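Local coordinates for uncharacterized egV family protein COG1307 (Ruminococcus gnavus, PDB 3JR7) that is of unknown function but belongs to the DegV family, whose members are generally thought to bind lipids such as fatty acids, at residues E43-G48 / M89-C94; A139-T144 / F277-S282; I251-C254 / R259-E262. All coordinates share one frame; numbering follows the deposited sequence.

Interaction 1: E43-G48 / M89-C94; sequences EHVALG and MESYHC
Val45, near the middle of strand 42-51, and Ser91, in the last turn of helix 85-92, are the nearest backbone positions of the two segments, with their CA atoms 7.7 Å apart, and no direct hydrogen bond joins the two segments. Ser91 points its CB at the strand and there meets two side chains of different character, Glu43 and Val45, which alternate with His44 and so share one face of the strand. On the Val45 side the contact is made by one methyl branch: Val45 CG2 lies 4.0 Å from Ser91 CB and equally 4.0 Å from Ser91 OG. With CG1 anti to the backbone N (chi1 172°), it is CG2, beside that N, that is presented to the serine. Glu43 arrives as an extended chain, and its OE2 comes to 3.6 Å from Ser91 CB, a van der Waals approach of an oxygen to a methylene carbon. Ser91 OG and one oxygen of Glu43 are bonded outside the two segments. The serine hydroxyl turns back along its own helix to the carbonyl oxygen of Tyr88. Glu43 OE1 forms a salt bridge with Lys23 NZ, and the same ammonium group hydrogen-bonds to Ser91 O, so that Lys23, on the adjoining strand 22-27, links the glutamate to the last turn of the helix. Such a bridge would probably stabilise the charged form of Glu43 at the partly exposed margin of an otherwise buried contact. Ile25, also on strand 22-27, touches both Val45 and Ser91 and extends the apolar patch beyond the two segments. The contact thus packs helix 85-92 on one face of a mixed sheet whose strands 22-27 and 42-51 run parallel, as in an alpha/beta fold, here in the N-terminal part of the DegV protein.

Interaction 2: A139-T144 / F277-S282; sequences ASVGET and FIVDTS
The phenyl ring of Phe277 is approached obliquely by two side chains of helix 141-155, Thr144 and Val141. Thr144 comes nearer, its CG2 methyl lying 3.9 Å from the far ring atom, Phe277 CZ, while Val141 CG1 reaches the neighbouring Phe277 CE1 at 4.4 Å. The CB of Phe277 does not itself aim at the helix; a chi1 of 65°, which sets CG between the backbone N and the carbonyl carbon, swings the ring across to it. Thr144 divides its two branches by chemistry: the methyl goes to the ring, and OG1 is turned to a polar partner outside the two segments. Two residues further along the strand, Val279 points toward the helix, and its CG2 meets Val141 CG1 tip to tip. Val141 CG1 and Val279 CG2 are only 3.2 Å apart, tighter than carbon atoms usually pack, so the exact separation is best treated with caution. Glu31 ties the two segments together from outside, its carbonyl oxygen taking the hydrogen bond of Thr144 OG1, one carboxylate oxygen bonding Ser140 OG just before the helix and the other Ser282 N just after the strand. Helix 141-155 lies with its first turn against one face of the sheet, Val141 touching Ala250 on strand 248-253 and Val297 on strand 294-297 as well as Val279 on the outermost strand 275-280. Ile278, pointing away, packs on helix 257-270 at the opposite face.

Interaction 3: I251-C254 / R259-E262; sequences IAHC and RAKE
Ala260 turns its methyl group to the two side chains that Ile251 and His253 extend from strand 248-253, in the first half of a beta-alpha-beta unit formed by that strand, helix 257-270 and strand 275-280. The CA atoms of His253 and Ala260 lie just 6.0 Å apart, a close approach made possible by the small side chain of the helix residue. Ile251 and His253 both direct their CB atoms toward the helix, while Ala252 between them points to the other face of the sheet, where it touches Ser140 and Val279. Around the alanine methyl the two partners stand at nearly a right angle, the directions from Ala260 CB to Ile251 CG2 and to His253 CB being about 84° apart. His253 meets the methyl with its CB at 3.9 Å and with the near side of its ring, His253 ND1 also lying 3.9 Å from Ala260 CB. The imidazole is approached obliquely. With chi1 at 75°, CG sits between the backbone N and the carbonyl carbon, and the far end of the ring is carried past the alanine to lie beside Asp280 on strand 275-280. Ile278 and Ile294, on the strands that flank 248-253, also touch Ala260 in this buried contact, which is apolar between Ile251 and Ala260. Ile251 sends both branches to the same residue: CG2 packs on Ala260 CB at 4.0 Å, and CD1, at the end of the longer arm, rests 4.0 Å from Ala260 O.

Overall arrangement
Interactions 2 and 3 belong to one sheet, in which strands 248-253 and 275-280 are parallel neighbours joined by backbone hydrogen bonds, among them Val279 N to Ile251 O; helices 141-155 and 257-270 pack on opposite faces of this part of the sheet. Interaction 3 is nested within the chain loop that interaction 2 closes. Interaction 1 belongs to the other sheet, on the far side of the chain's centre from interaction 3, their centres about 28 Å apart. All three are buried helix-on-strand contacts without a direct hydrogen bond across. Interaction 2 is nearest the middle, and its contacts, like those of interaction 3, are mainly apolar; interaction 1 differs in including a charged side chain, Glu43.

Interaction 1: E43-G48 / M89-C94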
loop_
_atom_site.group_PDB
_atom_site.type_symbol
_atom_site.label_atom_id
_atom_site.label_comp_id
_atom_site.label_asym_id
_atom_site.label_seq_id
_atom_site.Cartn_x
_atom_site.Cartn_y
_atom_site.Cartn_z
ATOM N N GLU A 43 -8.132 -6.787 -9.366
ATOM C CA GLU A 43 -7.217 -6.797 -10.490
ATOM C C GLU A 43 -6.107 -5.807 -10.245
ATOM O O GLU A 43 -6.368 -4.692 -9.772
ATOM C CB GLU A 43 -7.958 -6.405 -11.776
ATOM C CG GLU A 43 -7.068 -6.228 -12.949
ATOM C CD GLU A 43 -7.797 -5.904 -14.265
ATOM O OE1 GLU A 43 -8.935 -6.326 -14.444
ATOM O OE2 GLU A 43 -7.176 -5.259 -15.140
ATOM N N HIS A 44 -4.878 -6.187 -10.565
ATOM C CA HIS A 44 -3.744 -5.277 -10.417
ATOM C C HIS A 44 -3.520 -4.550 -11.739
ATOM O O HIS A 44 -3.719 -5.118 -12.800
ATOM C CB HIS A 44 -2.412 -6.001 -10.092
ATOM C CG HIS A 44 -2.228 -6.380 -8.653
ATOM N ND1 HIS A 44 -2.357 -5.468 -7.615
ATOM C CD2 HIS A 44 -1.813 -7.538 -8.085
ATOM C CE1 HIS A 44 -2.077 -6.062 -6.470
ATOM N NE2 HIS A 44 -1.763 -7.327 -6.722
ATOM N N VAL A 45 -3.048 -3.316 -11.636
ATOM C CA VAL A 45 -2.419 -2.559 -12.707
ATOM C C VAL A 45 -0.983 -2.330 -12.291
ATOM O O VAL A 45 -0.711 -1.735 -11.221
ATOM C CB VAL A 45 -3.178 -1.235 -12.996
ATOM C CG1 VAL A 45 -2.429 -0.352 -13.955
ATOM C CG2 VAL A 45 -4.544 -1.575 -13.581
ATOM N N ALA A 46 -0.053 -2.828 -13.106
ATOM C CA ALA A 46 1.358 -2.928 -12.725
ATOM C C ALA A 46 2.109 -1.637 -12.892
ATOM O O ALA A 46 1.926 -0.907 -13.895
ATOM C CB ALA A 46 2.050 -4.051 -13.545
ATOM N N LEU A 47 2.938 -1.334 -11.896
ATOM C CA LEU A 47 3.955 -0.311 -12.037
ATOM C C LEU A 47 5.209 -0.892 -12.672
ATOM O O LEU A 47 5.339 -2.110 -12.802
ATOM C CB LEU A 47 4.320 0.284 -10.667
ATOM C CG LEU A 47 3.375 1.341 -10.126
ATOM C CD1 LEU A 47 2.167 0.717 -9.377
ATOM C CD2 LEU A 47 4.146 2.350 -9.263
ATOM N N GLY A 48 6.126 -0.014 -13.061
ATOM C CA GLY A 48 7.453 -0.425 -13.586
ATOM C C GLY A 48 8.554 -0.290 -12.557
ATOM O O GLY A 48 8.487 0.568 -11.691
HETATM N N MSE A 89 -7.226 3.059 -18.237
HETATM C CA MSE A 89 -8.424 3.087 -19.095
HETATM C C MSE A 89 -8.843 1.705 -19.550
HETATM O O MSE A 89 -10.017 1.341 -19.471
HETATM C CB MSE A 89 -8.230 3.993 -20.317
HETATM C CG MSE A 89 -9.525 4.133 -21.135
HETATM SE SE MSE A 89 -9.211 4.890 -22.905
HETATM C CE MSE A 89 -8.737 3.197 -23.784
ATOM N N GLU A 90 -7.894 0.931 -20.027
ATOM C CA GLU A 90 -8.192 -0.413 -20.500
ATOM C C GLU A 90 -8.742 -1.305 -19.378
ATOM O O GLU A 90 -9.624 -2.129 -19.617
ATOM C CB GLU A 90 -6.942 -1.043 -21.139
ATOM C CG GLU A 90 -6.505 -0.328 -22.436
ATOM C CD GLU A 90 -5.064 -0.649 -22.904
ATOM O OE1 GLU A 90 -4.433 -1.580 -22.342
ATOM O OE2 GLU A 90 -4.573 0.046 -23.841
ATOM N N SER A 91 -8.252 -1.134 -18.151
ATOM C CA SER A 91 -8.768 -1.911 -17.018
ATOM C C SER A 91 -10.201 -1.521 -16.651
ATOM O O SER A 91 -10.932 -2.313 -16.062
ATOM C CB SER A 91 -7.864 -1.781 -15.796
ATOM O OG SER A 91 -8.040 -0.507 -15.123
ATOM N N TYR A 92 -10.599 -0.301 -16.973
ATOM C CA TYR A 92 -11.963 0.150 -16.672
ATOM C C TYR A 92 -12.954 -0.440 -17.682
ATOM O O TYR A 92 -14.130 -0.665 -17.397
ATOM C CB TYR A 92 -12.054 1.685 -16.689
ATOM C CG TYR A 92 -11.095 2.447 -15.810
ATOM C CD1 TYR A 92 -10.425 1.832 -14.739
ATOM C CD2 TYR A 92 -10.850 3.800 -16.039
ATOM C CE1 TYR A 92 -9.534 2.554 -13.927
ATOM C CE2 TYR A 92 -10.000 4.515 -15.247
ATOM C CZ TYR A 92 -9.324 3.888 -14.185
ATOM O OH TYR A 92 -8.474 4.629 -13.386
ATOM N N HIS A 93 -12.488 -0.670 -18.894
ATOM C CA HIS A 93 -13.369 -1.149 -19.969
ATOM C C HIS A 93 -13.586 -2.661 -19.825
ATOM O O HIS A 93 -12.695 -3.477 -20.142
ATOM C CB HIS A 93 -12.699 -0.799 -21.295
ATOM C CG HIS A 93 -13.488 -1.177 -22.509
ATOM N ND1 HIS A 93 -14.764 -0.714 -22.742
ATOM C CD2 HIS A 93 -13.147 -1.907 -23.593
ATOM C CE1 HIS A 93 -15.198 -1.190 -23.893
ATOM N NE2 HIS A 93 -14.230 -1.902 -24.433
ATOM N N CYS A 94 -14.765 -3.026 -19.313
ATOM C CA CYS A 94 -15.131 -4.418 -19.029
ATOM C C CYS A 94 -16.616 -4.477 -18.683
ATOM O O CYS A 94 -17.292 -3.471 -18.654
ATOM C CB CYS A 94 -14.319 -4.981 -17.864
ATOM S SG CYS A 94 -14.627 -4.091 -16.288
#

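Interaction 2: A139-T144 / F277-S282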
loop_
_atom_site.group_PDB
_atom_site.type_symbol
_atom_site.label_atom_id
_atom_site.label_comp_id
_atom_site.label_asym_id
_atom_site.label_seq_id
_atom_site.Cartn_x
_atom_site.Cartn_y
_atom_site.Cartn_z
ATOM N N ALA A 139 0.193 3.252 1.107
ATOM C CA ALA A 139 0.957 2.390 0.222
ATOM C C ALA A 139 0.726 0.978 0.719
ATOM O O ALA A 139 0.224 0.764 1.832
ATOM C CB ALA A 139 2.456 2.717 0.303
ATOM N N SER A 140 1.104 0.007 -0.095
ATOM C CA SER A 140 1.254 -1.383 0.334
ATOM C C SER A 140 -0.079 -1.853 0.899
ATOM O O SER A 140 -1.120 -1.658 0.257
ATOM C CB SER A 140 2.431 -1.499 1.332
ATOM O OG SER A 140 2.566 -2.817 1.908
ATOM N N VAL A 141 -0.073 -2.391 2.101
ATOM C CA VAL A 141 -1.261 -2.954 2.728
ATOM C C VAL A 141 -2.332 -1.916 3.106
ATOM O O VAL A 141 -3.502 -2.271 3.342
ATOM C CB VAL A 141 -0.956 -3.897 3.953
ATOM C CG1 VAL A 141 -0.429 -5.269 3.466
ATOM C CG2 VAL A 141 -0.037 -3.224 4.961
ATOM N N GLY A 142 -1.963 -0.642 3.130
ATOM C CA GLY A 142 -2.992 0.428 3.197
ATOM C C GLY A 142 -3.960 0.289 2.003
ATOM O O GLY A 142 -5.172 0.358 2.157
ATOM N N GLU A 143 -3.408 0.052 0.809
ATOM C CA GLU A 143 -4.246 -0.142 -0.403
ATOM C C GLU A 143 -5.064 -1.429 -0.298
ATOM O O GLU A 143 -6.256 -1.482 -0.664
ATOM C CB GLU A 143 -3.361 -0.179 -1.634
ATOM C CG GLU A 143 -2.612 1.142 -1.895
ATOM C CD GLU A 143 -1.637 1.046 -3.054
ATOM O OE1 GLU A 143 -2.058 0.681 -4.161
ATOM O OE2 GLU A 143 -0.440 1.331 -2.843
ATOM N N THR A 144 -4.414 -2.481 0.199
ATOM C CA THR A 144 -5.021 -3.778 0.365
ATOM C C THR A 144 -6.261 -3.636 1.227
ATOM O O THR A 144 -7.360 -4.108 0.867
ATOM C CB THR A 144 -4.054 -4.756 1.070
ATOM O OG1 THR A 144 -2.782 -4.760 0.401
ATOM C CG2 THR A 144 -4.638 -6.131 1.115
ATOM N N PHE A 277 -3.844 -9.828 9.354
ATOM C CA PHE A 277 -3.132 -10.681 8.504
ATOM C C PHE A 277 -1.793 -10.111 8.152
ATOM O O PHE A 277 -1.564 -8.900 8.282
ATOM C CB PHE A 277 -3.957 -10.950 7.248
ATOM C CG PHE A 277 -4.191 -9.744 6.401
ATOM C CD1 PHE A 277 -3.261 -9.365 5.439
ATOM C CD2 PHE A 277 -5.350 -9.002 6.545
ATOM C CE1 PHE A 277 -3.474 -8.249 4.644
ATOM C CE2 PHE A 277 -5.588 -7.871 5.700
ATOM C CZ PHE A 277 -4.640 -7.507 4.782
ATOM N N ILE A 278 -0.918 -11.011 7.677
ATOM C CA ILE A 278 0.446 -10.700 7.280
ATOM C C ILE A 278 0.656 -11.080 5.829
ATOM O O ILE A 278 0.198 -12.155 5.396
ATOM C CB ILE A 278 1.461 -11.501 8.161
ATOM C CG1 ILE A 278 1.374 -11.076 9.641
ATOM C CG2 ILE A 278 2.850 -11.325 7.659
ATOM C CD1 ILE A 278 2.244 -11.943 10.598
ATOM N N VAL A 279 1.334 -10.233 5.073
ATOM C CA VAL A 279 1.665 -10.508 3.665
ATOM C C VAL A 279 3.086 -10.147 3.346
ATOM O O VAL A 279 3.684 -9.281 4.004
ATOM C CB VAL A 279 0.807 -9.716 2.656
ATOM C CG1 VAL A 279 -0.523 -10.250 2.642
ATOM C CG2 VAL A 279 0.842 -8.166 2.957
ATOM N N ASP A 280 3.605 -10.795 2.305
ATOM C CA ASP A 280 4.884 -10.455 1.723
ATOM C C ASP A 280 4.720 -9.208 0.911
ATOM O O ASP A 280 3.709 -9.036 0.228
ATOM C CB ASP A 280 5.414 -11.564 0.816
ATOM C CG ASP A 280 5.757 -12.824 1.601
ATOM O OD1 ASP A 280 6.779 -12.810 2.280
ATOM O OD2 ASP A 280 4.952 -13.763 1.599
ATOM N N THR A 281 5.719 -8.353 0.968
ATOM C CA THR A 281 5.673 -7.109 0.207
ATOM C C THR A 281 5.640 -7.337 -1.330
ATOM O O THR A 281 6.306 -8.229 -1.874
ATOM C CB THR A 281 6.857 -6.220 0.516
ATOM O OG1 THR A 281 8.053 -6.997 0.512
ATOM C CG2 THR A 281 6.707 -5.524 1.865
ATOM N N SER A 282 4.872 -6.504 -2.016
ATOM C CA SER A 282 4.818 -6.479 -3.496
ATOM C C SER A 282 6.157 -5.983 -4.054
ATOM O O SER A 282 7.033 -5.573 -3.305
ATOM C CB SER A 282 3.741 -5.494 -3.936
ATOM O OG SER A 282 4.185 -4.141 -3.628
#

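Interaction 3: I251-C254 / R259-E262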
loop_
_atom_site.group_PDB
_atom_site.type_symbol
_atom_site.label_atom_id
_atom_site.label_comp_id
_atom_site.label_asym_id
_atom_site.label_seq_id
_atom_site.Cartn_x
_atom_site.Cartn_y
_atom_site.Cartn_z
ATOM N N ILE A 251 -0.267 -6.297 8.164
ATOM C CA ILE A 251 1.184 -6.193 8.266
ATOM C C ILE A 251 1.850 -6.716 6.990
ATOM O O ILE A 251 1.604 -7.833 6.577
ATOM C CB ILE A 251 1.728 -6.977 9.472
ATOM C CG1 ILE A 251 1.131 -6.463 10.772
ATOM C CG2 ILE A 251 3.250 -6.882 9.559
ATOM C CD1 ILE A 251 1.189 -7.470 11.891
ATOM N N ALA A 252 2.680 -5.908 6.356
ATOM C CA ALA A 252 3.486 -6.385 5.264
ATOM C C ALA A 252 4.928 -6.389 5.710
ATOM O O ALA A 252 5.366 -5.489 6.443
ATOM C CB ALA A 252 3.313 -5.506 4.023
ATOM N N HIS A 253 5.669 -7.405 5.273
ATOM C CA HIS A 253 7.079 -7.546 5.618
ATOM C C HIS A 253 7.859 -7.886 4.376
ATOM O O HIS A 253 7.324 -8.508 3.442
ATOM C CB HIS A 253 7.277 -8.629 6.688
ATOM C CG HIS A 253 7.150 -10.015 6.151
ATOM N ND1 HIS A 253 5.944 -10.668 6.038
ATOM C CD2 HIS A 253 8.079 -10.852 5.641
ATOM C CE1 HIS A 253 6.144 -11.868 5.512
ATOM N NE2 HIS A 253 7.425 -11.997 5.249
ATOM N N CYS A 254 9.099 -7.409 4.335
ATOM C CA CYS A 254 9.997 -7.728 3.242
ATOM C C CYS A 254 11.072 -8.702 3.735
ATOM O O CYS A 254 12.066 -8.272 4.310
ATOM C CB CYS A 254 10.672 -6.459 2.730
ATOM S SG CYS A 254 11.707 -6.776 1.277
ATOM N N ARG A 259 9.851 -11.363 12.215
ATOM C CA ARG A 259 9.657 -9.983 12.654
ATOM C C ARG A 259 8.180 -9.529 12.483
ATOM O O ARG A 259 7.631 -8.896 13.363
ATOM C CB ARG A 259 10.595 -9.087 11.892
ATOM C CG ARG A 259 10.515 -7.635 12.300
ATOM C CD ARG A 259 11.561 -6.846 11.534
ATOM N NE ARG A 259 12.871 -7.249 12.000
ATOM C CZ ARG A 259 14.021 -7.092 11.350
ATOM N NH1 ARG A 259 14.079 -6.557 10.139
ATOM N NH2 ARG A 259 15.139 -7.477 11.944
ATOM N N ALA A 260 7.535 -9.888 11.373
ATOM C CA ALA A 260 6.115 -9.618 11.213
ATOM C C ALA A 260 5.281 -10.250 12.341
ATOM O O ALA A 260 4.382 -9.613 12.927
ATOM C CB ALA A 260 5.614 -10.095 9.836
ATOM N N LYS A 261 5.566 -11.496 12.650
ATOM C CA LYS A 261 4.832 -12.180 13.715
ATOM C C LYS A 261 5.012 -11.527 15.087
ATOM O O LYS A 261 4.077 -11.476 15.875
ATOM C CB LYS A 261 5.233 -13.665 13.768
ATOM C CG LYS A 261 4.565 -14.451 12.638
ATOM C CD LYS A 261 4.879 -15.908 12.684
ATOM C CE LYS A 261 4.466 -16.651 11.404
ATOM N NZ LYS A 261 3.061 -16.336 10.961
ATOM N N GLU A 262 6.211 -11.039 15.354
ATOM C CA GLU A 262 6.500 -10.365 16.621
ATOM C C GLU A 262 5.733 -9.039 16.715
ATOM O O GLU A 262 5.161 -8.708 17.746
ATOM C CB GLU A 262 8.007 -10.137 16.775
ATOM C CG GLU A 262 8.425 -9.328 17.991
ATOM C CD GLU A 262 8.024 -10.009 19.328
ATOM O OE1 GLU A 262 7.548 -11.177 19.323
ATOM O OE2 GLU A 262 8.172 -9.357 20.384
#